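Side-chain contacts in tailspike protein (Siphovirus 9NA, PDB 3RIQ), which probably binds lipopolysaccharide, the phage's receptor on Salmonella, and cleaves its O-antigen chains as an endorhamnosidase: residues I38-N41 against G45-V48; Y168-T171 against H175-V178; K249-E254 against R258-Y263; T290-D295 against F304-Q309. All coordinates share one frame; numbering follows the deposited sequence. Where two conformers were deposited one is given.

How the contacts relate
From the N terminus, contact 1 closes a tight loop between strands 40-41 and 46-49, two short strands of an early coil of the right-handed beta-helix. Contact 2, its centre about 19 Å from that of contact 1, closes the corner between strands 166-171 and 176-179 later along the coil stack. Contact 3, its centre about 17 Å from that of contact 2, closes the hairpin in 249-263 that follows strand 249-250. Contact 4 bridges a longer excursion between strands 281-282 and 311-318. All four follow in series, none enclosing or crossing another. Contacts 3 and 4 meet directly: Ser-259 OG lies 2.6 Å from Asp-295 OD2, and Arg-261 packs on Arg-292 and Leu-306.

Contact 1: residues I38-N41 against G45-V48; sequences IDYN and GEAV
Tyr-40 and Glu-46 reach for each other from opposite directions and meet at a single polar point, the phenol OH donating to Glu-46 OE1 at 2.5 Å. That is a short bond, and it is the tight part of the contact. The acceptor uses its syn lone pair, on the side of the other carboxylate oxygen, and lies near the plane of the tyrosine ring, at its edge; CE2 and CZ of Tyr-40 both come within 3.3 Å of the same OE1. Ring and carboxylate planes stand 74° apart, so the two flat groups do not stack. Both side chains are put there by the same first torsion: CG lies opposite the backbone N in Tyr-40 (chi1 -175°) and in Glu-46 (chi1 -175°), and the glutamate then runs on extended to span the gap between strands.

The looser side is the one bridged by solvent. Water 1 donates to Tyr-40 OH at 2.9 Å and to Glu-46 OE2 at 2.8 Å, closing a ring of polar atoms beside the direct bond. The phenol oxygen also bonds Leu-23 N, while Glu-46 OE2 bonds Ile-43 N inside the turn, which helps to fix the rotation of the carboxylate. Tyr-40 is buried, resting on Phe-63 of the next coil, whereas Glu-46 remains partly exposed and only 93 Å² is buried in all. The two strands pair in parallel with the following coil (40-41 with 63-65, 46-49 with 67-72), and the bond closes the short turn between them, as at the turns between faces of a right-handed beta-helix.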
loop_
_atom_site.group_PDB
_atom_site.type_symbol
_atom_site.label_atom_id
_atom_site.label_comp_id
_atom_site.label_asym_id
_atom_site.label_seq_id
_atom_site.Cartn_x
_atom_site.Cartn_y
_atom_site.Cartn_z
ATOM N N ILE A 38 40.610 3.230 16.277
ATOM C CA ILE A 38 40.632 4.142 17.422
ATOM C C ILE A 38 39.956 5.434 16.996
ATOM O O ILE A 38 39.921 5.778 15.807
ATOM C CB ILE A 38 42.060 4.402 17.981
ATOM C CG1 ILE A 38 42.999 4.957 16.902
ATOM C CG2 ILE A 38 42.633 3.136 18.673
ATOM C CD1 ILE A 38 44.274 5.538 17.476
ATOM N N ASP A 39 39.353 6.126 17.965
ATOM C CA ASP A 39 38.664 7.386 17.651
ATOM C C ASP A 39 39.684 8.376 17.049
ATOM O O ASP A 39 40.862 8.396 17.442
ATOM C CB ASP A 39 38.075 8.014 18.908
ATOM C CG ASP A 39 36.821 7.336 19.394
ATOM O OD1 ASP A 39 36.205 6.508 18.682
ATOM O OD2 ASP A 39 36.455 7.632 20.540
ATOM N N TYR A 40 39.228 9.177 16.098
ATOM C CA TYR A 40 40.085 10.097 15.390
ATOM C C TYR A 40 39.566 11.515 15.541
ATOM O O TYR A 40 38.429 11.815 15.160
ATOM C CB TYR A 40 40.129 9.721 13.907
ATOM C CG TYR A 40 41.102 10.554 13.137
ATOM C CD1 TYR A 40 42.476 10.399 13.330
ATOM C CD2 TYR A 40 40.664 11.543 12.267
ATOM C CE1 TYR A 40 43.387 11.185 12.652
ATOM C CE2 TYR A 40 41.565 12.332 11.564
ATOM C CZ TYR A 40 42.928 12.134 11.759
ATOM O OH TYR A 40 43.873 12.859 11.076
ATOM N N ASN A 41 40.408 12.382 16.099
ATOM C CA ASN A 41 40.074 13.787 16.295
ATOM C C ASN A 41 40.565 14.599 15.115
ATOM O O ASN A 41 41.788 14.863 14.981
ATOM C CB ASN A 41 40.703 14.259 17.609
ATOM C CG ASN A 41 40.043 13.644 18.807
ATOM O OD1 ASN A 41 40.596 12.767 19.469
ATOM N ND2 ASN A 41 38.849 14.091 19.091
ATOM N N GLY A 45 38.415 21.411 8.242
ATOM C CA GLY A 45 39.069 21.664 6.980
ATOM C C GLY A 45 40.104 20.621 6.609
ATOM O O GLY A 45 40.702 20.704 5.534
ATOM N N GLU A 46 40.320 19.648 7.492
ATOM C CA GLU A 46 41.250 18.552 7.220
ATOM C C GLU A 46 40.850 17.843 5.927
ATOM O O GLU A 46 39.656 17.724 5.607
ATOM C CB GLU A 46 41.232 17.529 8.399
ATOM C CG GLU A 46 42.292 16.410 8.240
ATOM C CD GLU A 46 42.486 15.581 9.492
ATOM O OE1 GLU A 46 42.948 14.419 9.348
ATOM O OE2 GLU A 46 42.209 16.092 10.604
ATOM N N ALA A 47 41.840 17.371 5.180
ATOM C CA ALA A 47 41.567 16.655 3.946
ATOM C C ALA A 47 42.344 15.343 3.934
ATOM O O ALA A 47 43.475 15.239 4.476
ATOM C CB ALA A 47 41.948 17.508 2.752
ATOM N N VAL A 48 41.745 14.343 3.309
ATOM C CA VAL A 48 42.344 13.014 3.135
ATOM C C VAL A 48 42.267 12.678 1.657
ATOM O O VAL A 48 41.159 12.660 1.067
ATOM C CB VAL A 48 41.630 11.923 3.961
ATOM C CG1 VAL A 48 42.343 10.573 3.797
ATOM C CG2 VAL A 48 41.611 12.334 5.435
HETATM O O HOH W 1 44.553 15.547 11.937
#

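Contact 2: residues Y168-T171 against H175-V178; sequences YLFT and HILV
This is a purely apolar contact inside the right-handed beta-helix, made where the chain turns a corner at His-175 and strand 166-171 gives way to strand 176-179 on a different face of the coil. The Phe-170 ring carries it. Ile-176 sets its CG2 methyl over one face of that ring in a CH-pi contact, 3.8 Å from the centroid and 15° off the ring normal. The methyl is displaced somewhat toward the rim, which brings it to 3.7 Å from Phe-170 CE1. Because CG2 of Ile-176 stands opposite its backbone N while CG1 lies beside it (chi1 -55°), one branch covers the ring and the other passes near its CD1 corner, with CG1 4.0 Å from Phe-170 CD1. Val-178, two residues on and facing the same way, adds a lighter touch, its CG2 lying 4.1 Å from Phe-170 CE2. The backbones keep well apart, Phe-170 CA and Ile-176 CA being 8.2 Å from each other, so side chains alone bridge the two segments. Phe-158 of strand 156-159 meets the Phe-170 ring edge-to-face, Val-150 of strand 146-151 touches Phe-170 from the preceding coil, and Phe-193 of strand 184-194 packs against Ile-176 from the following one.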
loop_
_atom_site.group_PDB
_atom_site.type_symbol
_atom_site.label_atom_id
_atom_site.label_comp_id
_atom_site.label_asym_id
_atom_site.label_seq_id
_atom_site.Cartn_x
_atom_site.Cartn_y
_atom_site.Cartn_z
ATOM N N TYR A 168 26.511 13.827 6.674
ATOM C CA TYR A 168 27.254 13.402 5.499
ATOM C C TYR A 168 26.868 14.271 4.327
ATOM O O TYR A 168 25.674 14.382 3.964
ATOM C CB TYR A 168 26.981 11.918 5.161
ATOM C CG TYR A 168 27.438 11.015 6.291
ATOM C CD1 TYR A 168 28.701 10.413 6.267
ATOM C CD2 TYR A 168 26.613 10.783 7.404
ATOM C CE1 TYR A 168 29.122 9.614 7.320
ATOM C CE2 TYR A 168 27.027 9.995 8.458
ATOM C CZ TYR A 168 28.287 9.421 8.422
ATOM O OH TYR A 168 28.698 8.612 9.453
ATOM N N LEU A 169 27.895 14.859 3.708
ATOM C CA LEU A 169 27.707 15.757 2.540
ATOM C C LEU A 169 28.461 15.164 1.341
ATOM O O LEU A 169 29.689 15.011 1.412
ATOM C CB LEU A 169 28.205 17.159 2.895
ATOM C CG LEU A 169 28.326 18.174 1.747
ATOM C CD1 LEU A 169 26.971 18.467 1.175
ATOM C CD2 LEU A 169 28.906 19.418 2.338
ATOM N N PHE A 170 27.753 14.865 0.260
ATOM C CA PHE A 170 28.365 14.314 -0.956
ATOM C C PHE A 170 28.310 15.413 -1.994
ATOM O O PHE A 170 27.205 15.831 -2.420
ATOM C CB PHE A 170 27.591 13.066 -1.428
ATOM C CG PHE A 170 27.689 11.939 -0.466
ATOM C CD1 PHE A 170 28.780 11.072 -0.532
ATOM C CD2 PHE A 170 26.716 11.743 0.524
ATOM C CE1 PHE A 170 28.912 9.990 0.389
ATOM C CE2 PHE A 170 26.832 10.672 1.438
ATOM C CZ PHE A 170 27.946 9.821 1.394
ATOM N N THR A 171 29.488 15.867 -2.403
ATOM C CA THR A 171 29.629 17.006 -3.340
ATOM C C THR A 171 30.083 16.502 -4.697
ATOM O O THR A 171 31.151 15.904 -4.792
ATOM C CB THR A 171 30.593 18.059 -2.767
ATOM O OG1 THR A 171 30.035 18.554 -1.541
ATOM C CG2 THR A 171 30.813 19.250 -3.738
ATOM N N HIS A 175 25.962 7.930 -8.107
ATOM C CA HIS A 175 25.823 6.528 -7.706
ATOM C C HIS A 175 26.352 6.289 -6.304
ATOM O O HIS A 175 27.020 5.265 -6.031
ATOM C CB HIS A 175 26.401 5.591 -8.768
ATOM C CG HIS A 175 25.659 5.675 -10.069
ATOM N ND1 HIS A 175 24.432 5.074 -10.262
ATOM C CD2 HIS A 175 25.923 6.373 -11.196
ATOM C CE1 HIS A 175 23.992 5.362 -11.475
ATOM N NE2 HIS A 175 24.877 6.158 -12.058
ATOM N N ILE A 176 26.053 7.233 -5.407
ATOM C CA ILE A 176 26.278 6.987 -3.976
ATOM C C ILE A 176 25.059 6.236 -3.432
ATOM O O ILE A 176 23.916 6.690 -3.568
ATOM C CB ILE A 176 26.450 8.321 -3.195
ATOM C CG1 ILE A 176 27.588 9.171 -3.821
ATOM C CG2 ILE A 176 26.660 8.023 -1.718
ATOM C CD1 ILE A 176 28.955 8.524 -3.800
ATOM N N LEU A 177 25.299 5.081 -2.809
ATOM C CA LEU A 177 24.216 4.358 -2.113
ATOM C C LEU A 177 24.479 4.386 -0.634
ATOM O O LEU A 177 25.538 3.919 -0.200
ATOM C CB LEU A 177 24.177 2.889 -2.600
ATOM C CG LEU A 177 23.252 1.960 -1.798
ATOM C CD1 LEU A 177 21.747 2.406 -1.890
ATOM C CD2 LEU A 177 23.410 0.532 -2.346
ATOM N N VAL A 178 23.548 4.960 0.141
ATOM C CA VAL A 178 23.644 4.959 1.599
ATOM C C VAL A 178 22.593 4.017 2.162
ATOM O O VAL A 178 21.380 4.280 2.026
ATOM C CB VAL A 178 23.453 6.372 2.198
ATOM C CG1 VAL A 178 23.708 6.349 3.713
ATOM C CG2 VAL A 178 24.346 7.370 1.491
#

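Contact 3: residues K249-E254 against R258-Y263; sequences KTYQNE and RSARNY
Glu-254 and Ser-259 pair across a short antiparallel hairpin that follows strand 249-250 of the right-handed beta-helix. In this non-hydrogen-bonded pair the CA atoms are 4.1 Å apart and the side chains diverge.

One direct backbone bond joins the segments: Ala-260 N donates to Asn-253 O at 2.8 Å, nearly straight at 177°. A water-mediated link follows where the two chains spread apart, water 2 joining the backbone Tyr-251 O to the side-chain Asn-262 ND2.

The apolar share is small: Ala-260 CB lies 3.5 Å from Tyr-251 CD2, beside Ile-223 of the coil before.

Charge gathers on Arg-261. Its extended chain lays the guanidinium against the backbone of Asn-253, whose CA sits 3.4 Å above the centre of the plane. At the group's edge NH1 forms a salt bridge with Glu-254 OE2 (3.0 Å) and also donates to Ser-259 OG, itself hydrogen-bonded to Asp-295 OD2, while NE pairs with Asp-285. The glutamate gets there by a bend at chi2 (76°), and Val-293 N shares its OE2. With these partners at its rim and a residue over one face, the guanidinium is probably fixed in rotation. Glu-254 OE2 lies close to the guanidinium plane of Arg-261, yet NH1 meets that oxygen from 50° above the carboxylate plane.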
loop_
_atom_site.group_PDB
_atom_site.type_symbol
_atom_site.label_atom_id
_atom_site.label_comp_id
_atom_site.label_asym_id
_atom_site.label_seq_id
_atom_site.Cartn_x
_atom_site.Cartn_y
_atom_site.Cartn_z
ATOM N N LYS A 249 13.688 16.403 1.366
ATOM C CA LYS A 249 13.515 17.639 0.574
ATOM C C LYS A 249 14.260 17.629 -0.742
ATOM O O LYS A 249 15.438 17.208 -0.786
ATOM C CB LYS A 249 14.036 18.842 1.398
ATOM C CG LYS A 249 13.943 20.196 0.692
ATOM C CD LYS A 249 14.263 21.369 1.635
ATOM C CE LYS A 249 14.328 22.663 0.829
ATOM N NZ LYS A 249 14.847 23.864 1.606
ATOM N N THR A 250 13.591 18.115 -1.791
ATOM C CA THR A 250 14.266 18.503 -3.028
ATOM C C THR A 250 14.441 20.020 -2.959
ATOM O O THR A 250 13.482 20.754 -2.745
ATOM C CB THR A 250 13.476 18.083 -4.269
ATOM O OG1 THR A 250 12.133 18.593 -4.196
ATOM C CG2 THR A 250 13.409 16.571 -4.368
ATOM N N TYR A 251 15.672 20.491 -3.117
ATOM C CA TYR A 251 15.943 21.932 -3.030
ATOM C C TYR A 251 15.205 22.693 -4.145
ATOM O O TYR A 251 14.982 22.192 -5.241
ATOM C CB TYR A 251 17.480 22.183 -3.093
ATOM C CG TYR A 251 17.959 23.470 -2.403
ATOM C CD1 TYR A 251 18.368 23.460 -1.080
ATOM C CD2 TYR A 251 18.021 24.669 -3.096
ATOM C CE1 TYR A 251 18.785 24.630 -0.458
ATOM C CE2 TYR A 251 18.436 25.830 -2.487
ATOM C CZ TYR A 251 18.821 25.806 -1.179
ATOM O OH TYR A 251 19.266 26.969 -0.550
ATOM N N GLN A 252 14.860 23.943 -3.834
ATOM C CA GLN A 252 14.217 24.865 -4.776
ATOM C C GLN A 252 15.091 26.008 -5.275
ATOM O O GLN A 252 15.982 26.464 -4.591
ATOM C CB GLN A 252 12.954 25.452 -4.146
ATOM C CG GLN A 252 11.870 24.386 -3.818
ATOM C CD GLN A 252 11.714 24.125 -2.351
ATOM O OE1 GLN A 252 11.608 25.052 -1.561
ATOM N NE2 GLN A 252 11.669 22.895 -1.978
ATOM N N ASN A 253 14.798 26.490 -6.463
ATOM C CA ASN A 253 15.441 27.691 -7.003
ATOM C C ASN A 253 16.961 27.512 -7.193
ATOM O O ASN A 253 17.366 26.470 -7.616
ATOM C CB ASN A 253 15.069 28.932 -6.181
ATOM C CG ASN A 253 13.548 29.204 -6.145
ATOM O OD1 ASN A 253 12.739 28.434 -6.639
ATOM N ND2 ASN A 253 13.178 30.318 -5.542
ATOM N N GLU A 254 17.773 28.512 -6.880
ATOM C CA GLU A 254 19.217 28.516 -7.203
ATOM C C GLU A 254 20.055 28.477 -5.931
ATOM O O GLU A 254 19.630 28.967 -4.905
ATOM C CB GLU A 254 19.606 29.785 -7.986
ATOM C CG GLU A 254 19.448 29.702 -9.531
ATOM C CD GLU A 254 18.002 29.804 -9.995
ATOM O OE1 GLU A 254 17.236 30.646 -9.451
ATOM O OE2 GLU A 254 17.644 29.090 -10.943
ATOM N N ARG A 258 23.192 28.945 -9.656
ATOM C CA ARG A 258 22.770 27.851 -10.569
ATOM C C ARG A 258 21.575 27.113 -9.999
ATOM O O ARG A 258 21.500 26.884 -8.776
ATOM C CB ARG A 258 23.915 26.861 -10.821
ATOM C CG ARG A 258 23.511 25.693 -11.749
ATOM C CD ARG A 258 24.641 24.828 -12.223
ATOM N NE ARG A 258 25.436 25.564 -13.185
ATOM C CZ ARG A 258 26.714 25.915 -13.007
ATOM N NH1 ARG A 258 27.371 25.556 -11.911
ATOM N NH2 ARG A 258 27.336 26.630 -13.938
ATOM N N SER A 259 20.655 26.711 -10.869
ATOM C CA SER A 259 19.492 25.940 -10.408
ATOM C C SER A 259 19.905 24.709 -9.591
ATOM O O SER A 259 20.754 23.914 -10.036
ATOM C CB SER A 259 18.633 25.477 -11.601
ATOM O OG SER A 259 17.533 24.706 -11.110
ATOM N N ALA A 260 19.291 24.565 -8.417
ATOM C CA ALA A 260 19.557 23.487 -7.482
ATOM C C ALA A 260 18.405 22.477 -7.457
ATOM O O ALA A 260 18.283 21.659 -6.539
ATOM C CB ALA A 260 19.739 24.099 -6.068
ATOM N N ARG A 261 17.528 22.584 -8.443
ATOM C CA ARG A 261 16.298 21.790 -8.526
ATOM C C ARG A 261 16.588 20.328 -8.862
ATOM O O ARG A 261 17.740 19.930 -9.020
ATOM C CB ARG A 261 15.374 22.420 -9.559
ATOM C CG ARG A 261 14.920 23.841 -9.152
ATOM C CD ARG A 261 14.161 24.461 -10.312
ATOM N NE ARG A 261 13.623 25.805 -10.040
ATOM C CZ ARG A 261 14.280 26.949 -10.235
ATOM N NH1 ARG A 261 15.545 26.950 -10.677
ATOM N NH2 ARG A 261 13.664 28.107 -9.998
ATOM N N ASN A 262 15.538 19.513 -8.954
ATOM C CA ASN A 262 15.679 18.059 -9.064
ATOM C C ASN A 262 14.569 17.443 -9.882
ATOM O O ASN A 262 13.452 17.955 -9.867
ATOM C CB ASN A 262 15.693 17.410 -7.669
ATOM C CG ASN A 262 16.755 18.002 -6.778
ATOM O OD1 ASN A 262 17.887 17.499 -6.739
ATOM N ND2 ASN A 262 16.408 19.089 -6.050
ATOM N N TYR A 263 14.879 16.315 -10.527
ATOM C CA TYR A 263 14.001 15.658 -11.487
ATOM C C TYR A 263 14.034 14.166 -11.368
ATOM O O TYR A 263 15.074 13.578 -11.021
ATOM C CB TYR A 263 14.426 15.997 -12.950
ATOM C CG TYR A 263 14.154 17.435 -13.337
ATOM C CD1 TYR A 263 12.971 17.792 -13.997
ATOM C CD2 TYR A 263 15.072 18.448 -13.038
ATOM C CE1 TYR A 263 12.694 19.116 -14.324
ATOM C CE2 TYR A 263 14.815 19.771 -13.378
ATOM C CZ TYR A 263 13.610 20.098 -14.021
ATOM O OH TYR A 263 13.339 21.385 -14.345
HETATM O O HOH W 2 13.637 20.306 -6.871
HETATM O O HOH W 3 14.772 30.733 -10.394
#

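Contact 4: residues T290-D295 against F304-Q309; sequences TERVDD and FQLPTQ
Leu-306 lays its branched end on the guanidinium of Arg-292, the two side chains coming from opposite directions. The CD2 methyl sits over the centre of one guanidinium face, 3.5 Å above its plane and 3.6 Å from CZ of Arg-292. The other methyl covers the inner end of the group, with Leu-306 CD1 3.5 Å from Arg-292 NE. This is an aliphatic group on a flat cation, made by dispersion, and the polar edge stays available for bonding. Asp-295 is at the margin, its OD1 4.5 Å from Leu-306 CD2.

The next shell explains how the arginine is held. Its chain runs extended from CG to NE, starting with CG beside the backbone N (chi1 -53°), and at its end NH2 forms a salt bridge with Asp-285 while NH1 bonds Tyr-301 O. Asp-285 OD2 also accepts from Phe-304 N, so one carboxylate oxygen ties the arginine to the start of 304-309. At the arginine's root, Glu-291 OE2 accepts from Arg-292 N at 3.0 Å through its anti lone pair, the one away from the other oxygen. Asp-295 is fixed by Ser-259 and Tyr-263 through its two oxygens.

Beyond Leu-306 the chain makes an inverse gamma turn centred on Pro-307. Both segments belong to the long excursion between strands 281-282 and 311-318, tied by backbone bonds from Val-293 to Ser-259 of strand 258-259 and from Leu-306 to Gln-330, in the loop before strand 333-340.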
loop_
_atom_site.group_PDB
_atom_site.type_symbol
_atom_site.label_atom_id
_atom_site.label_comp_id
_atom_site.label_asym_id
_atom_site.label_seq_id
_atom_site.Cartn_x
_atom_site.Cartn_y
_atom_site.Cartn_z
ATOM N N THR A 290 11.425 33.975 -10.697
ATOM C CA THR A 290 12.663 34.568 -11.159
ATOM C C THR A 290 13.211 33.621 -12.224
ATOM O O THR A 290 13.120 32.409 -12.078
ATOM C CB THR A 290 13.701 34.687 -10.025
ATOM O OG1 THR A 290 13.035 35.081 -8.813
ATOM C CG2 THR A 290 14.746 35.721 -10.369
ATOM N N GLU A 291 13.780 34.153 -13.293
ATOM C CA GLU A 291 14.306 33.290 -14.353
ATOM C C GLU A 291 15.247 32.210 -13.797
ATOM O O GLU A 291 16.058 32.450 -12.869
ATOM C CB GLU A 291 15.014 34.119 -15.430
ATOM C CG GLU A 291 15.427 33.287 -16.606
ATOM C CD GLU A 291 14.231 32.724 -17.363
ATOM O OE1 GLU A 291 13.799 33.359 -18.346
ATOM O OE2 GLU A 291 13.708 31.666 -16.958
ATOM N N ARG A 292 15.096 31.001 -14.331
ATOM C CA ARG A 292 15.909 29.889 -13.888
ATOM C C ARG A 292 17.247 29.895 -14.612
ATOM O O ARG A 292 17.337 30.322 -15.771
ATOM C CB ARG A 292 15.143 28.605 -14.158
ATOM C CG ARG A 292 13.723 28.635 -13.566
ATOM C CD ARG A 292 13.149 27.198 -13.419
ATOM N NE ARG A 292 11.699 27.187 -13.095
ATOM C CZ ARG A 292 10.702 27.333 -13.980
ATOM N NH1 ARG A 292 10.974 27.491 -15.282
ATOM N NH2 ARG A 292 9.408 27.267 -13.576
ATOM N N VAL A 293 18.282 29.450 -13.910
ATOM C CA VAL A 293 19.616 29.424 -14.481
ATOM C C VAL A 293 20.073 27.976 -14.655
ATOM O O VAL A 293 20.143 27.218 -13.680
ATOM C CB VAL A 293 20.625 30.196 -13.583
ATOM C CG1 VAL A 293 21.964 30.235 -14.263
ATOM C CG2 VAL A 293 20.139 31.634 -13.321
ATOM N N ASP A 294 20.412 27.608 -15.893
ATOM C CA ASP A 294 20.841 26.240 -16.262
ATOM C C ASP A 294 19.700 25.239 -15.908
ATOM O O ASP A 294 19.895 24.189 -15.275
ATOM C CB ASP A 294 22.180 25.859 -15.603
ATOM C CG ASP A 294 23.331 26.746 -16.046
ATOM O OD1 ASP A 294 23.347 27.200 -17.222
ATOM O OD2 ASP A 294 24.223 26.993 -15.216
ATOM N N ASP A 295 18.487 25.617 -16.314
ATOM C CA ASP A 295 17.295 24.814 -16.116
ATOM C C ASP A 295 16.294 25.335 -17.145
ATOM O O ASP A 295 16.575 26.306 -17.894
ATOM C CB ASP A 295 16.759 24.971 -14.674
ATOM C CG ASP A 295 16.047 23.730 -14.160
ATOM O OD1 ASP A 295 15.353 23.068 -14.947
ATOM O OD2 ASP A 295 16.177 23.431 -12.940
ATOM N N PHE A 304 6.164 26.783 -10.750
ATOM C CA PHE A 304 5.481 25.656 -10.086
ATOM C C PHE A 304 5.110 24.549 -11.056
ATOM O O PHE A 304 4.505 23.566 -10.647
ATOM C CB PHE A 304 4.240 26.050 -9.247
ATOM C CG PHE A 304 4.507 27.096 -8.198
ATOM C CD1 PHE A 304 5.529 26.927 -7.257
ATOM C CD2 PHE A 304 3.707 28.252 -8.134
ATOM C CE1 PHE A 304 5.744 27.879 -6.260
ATOM C CE2 PHE A 304 3.908 29.245 -7.128
ATOM C CZ PHE A 304 4.931 29.059 -6.189
ATOM N N GLN A 305 5.471 24.686 -12.334
ATOM C CA GLN A 305 5.002 23.715 -13.350
ATOM C C GLN A 305 6.129 22.999 -14.112
ATOM O O GLN A 305 5.941 22.532 -15.246
ATOM C CB GLN A 305 4.019 24.402 -14.314
ATOM C CG GLN A 305 2.837 25.010 -13.586
ATOM C CD GLN A 305 1.778 25.587 -14.498
ATOM O OE1 GLN A 305 1.951 25.689 -15.718
ATOM N NE2 GLN A 305 0.664 26.003 -13.892
ATOM N N LEU A 306 7.305 22.886 -13.493
ATOM C CA LEU A 306 8.382 22.144 -14.159
ATOM C C LEU A 306 7.992 20.681 -14.314
ATOM O O LEU A 306 7.322 20.132 -13.424
ATOM C CB LEU A 306 9.690 22.245 -13.343
ATOM C CG LEU A 306 10.357 23.629 -13.377
ATOM C CD1 LEU A 306 11.404 23.805 -12.256
ATOM C CD2 LEU A 306 10.970 23.868 -14.784
ATOM N N PRO A 307 8.468 20.009 -15.384
ATOM C CA PRO A 307 8.122 18.605 -15.565
ATOM C C PRO A 307 9.026 17.674 -14.737
ATOM O O PRO A 307 9.874 16.952 -15.251
ATOM C CB PRO A 307 8.257 18.409 -17.079
ATOM C CG PRO A 307 9.475 19.300 -17.438
ATOM C CD PRO A 307 9.285 20.519 -16.512
ATOM N N THR A 308 8.839 17.727 -13.433
ATOM C CA THR A 308 9.727 16.997 -12.529
ATOM C C THR A 308 9.583 15.481 -12.637
ATOM O O THR A 308 10.573 14.774 -12.433
ATOM C CB THR A 308 9.568 17.482 -11.084
ATOM O OG1 THR A 308 8.166 17.549 -10.748
ATOM C CG2 THR A 308 10.170 18.890 -10.944
ATOM N N GLN A 309 8.367 14.964 -12.908
ATOM C CA GLN A 309 8.175 13.501 -13.129
ATOM C C GLN A 309 8.724 12.660 -11.977
ATOM O O GLN A 309 9.327 11.622 -12.203
ATOM C CB GLN A 309 8.854 13.049 -14.435
ATOM C CG GLN A 309 8.203 13.579 -15.737
ATOM C CD GLN A 309 8.601 12.704 -16.939
ATOM O OE1 GLN A 309 8.138 11.552 -17.071
ATOM N NE2 GLN A 309 9.476 13.214 -17.783
#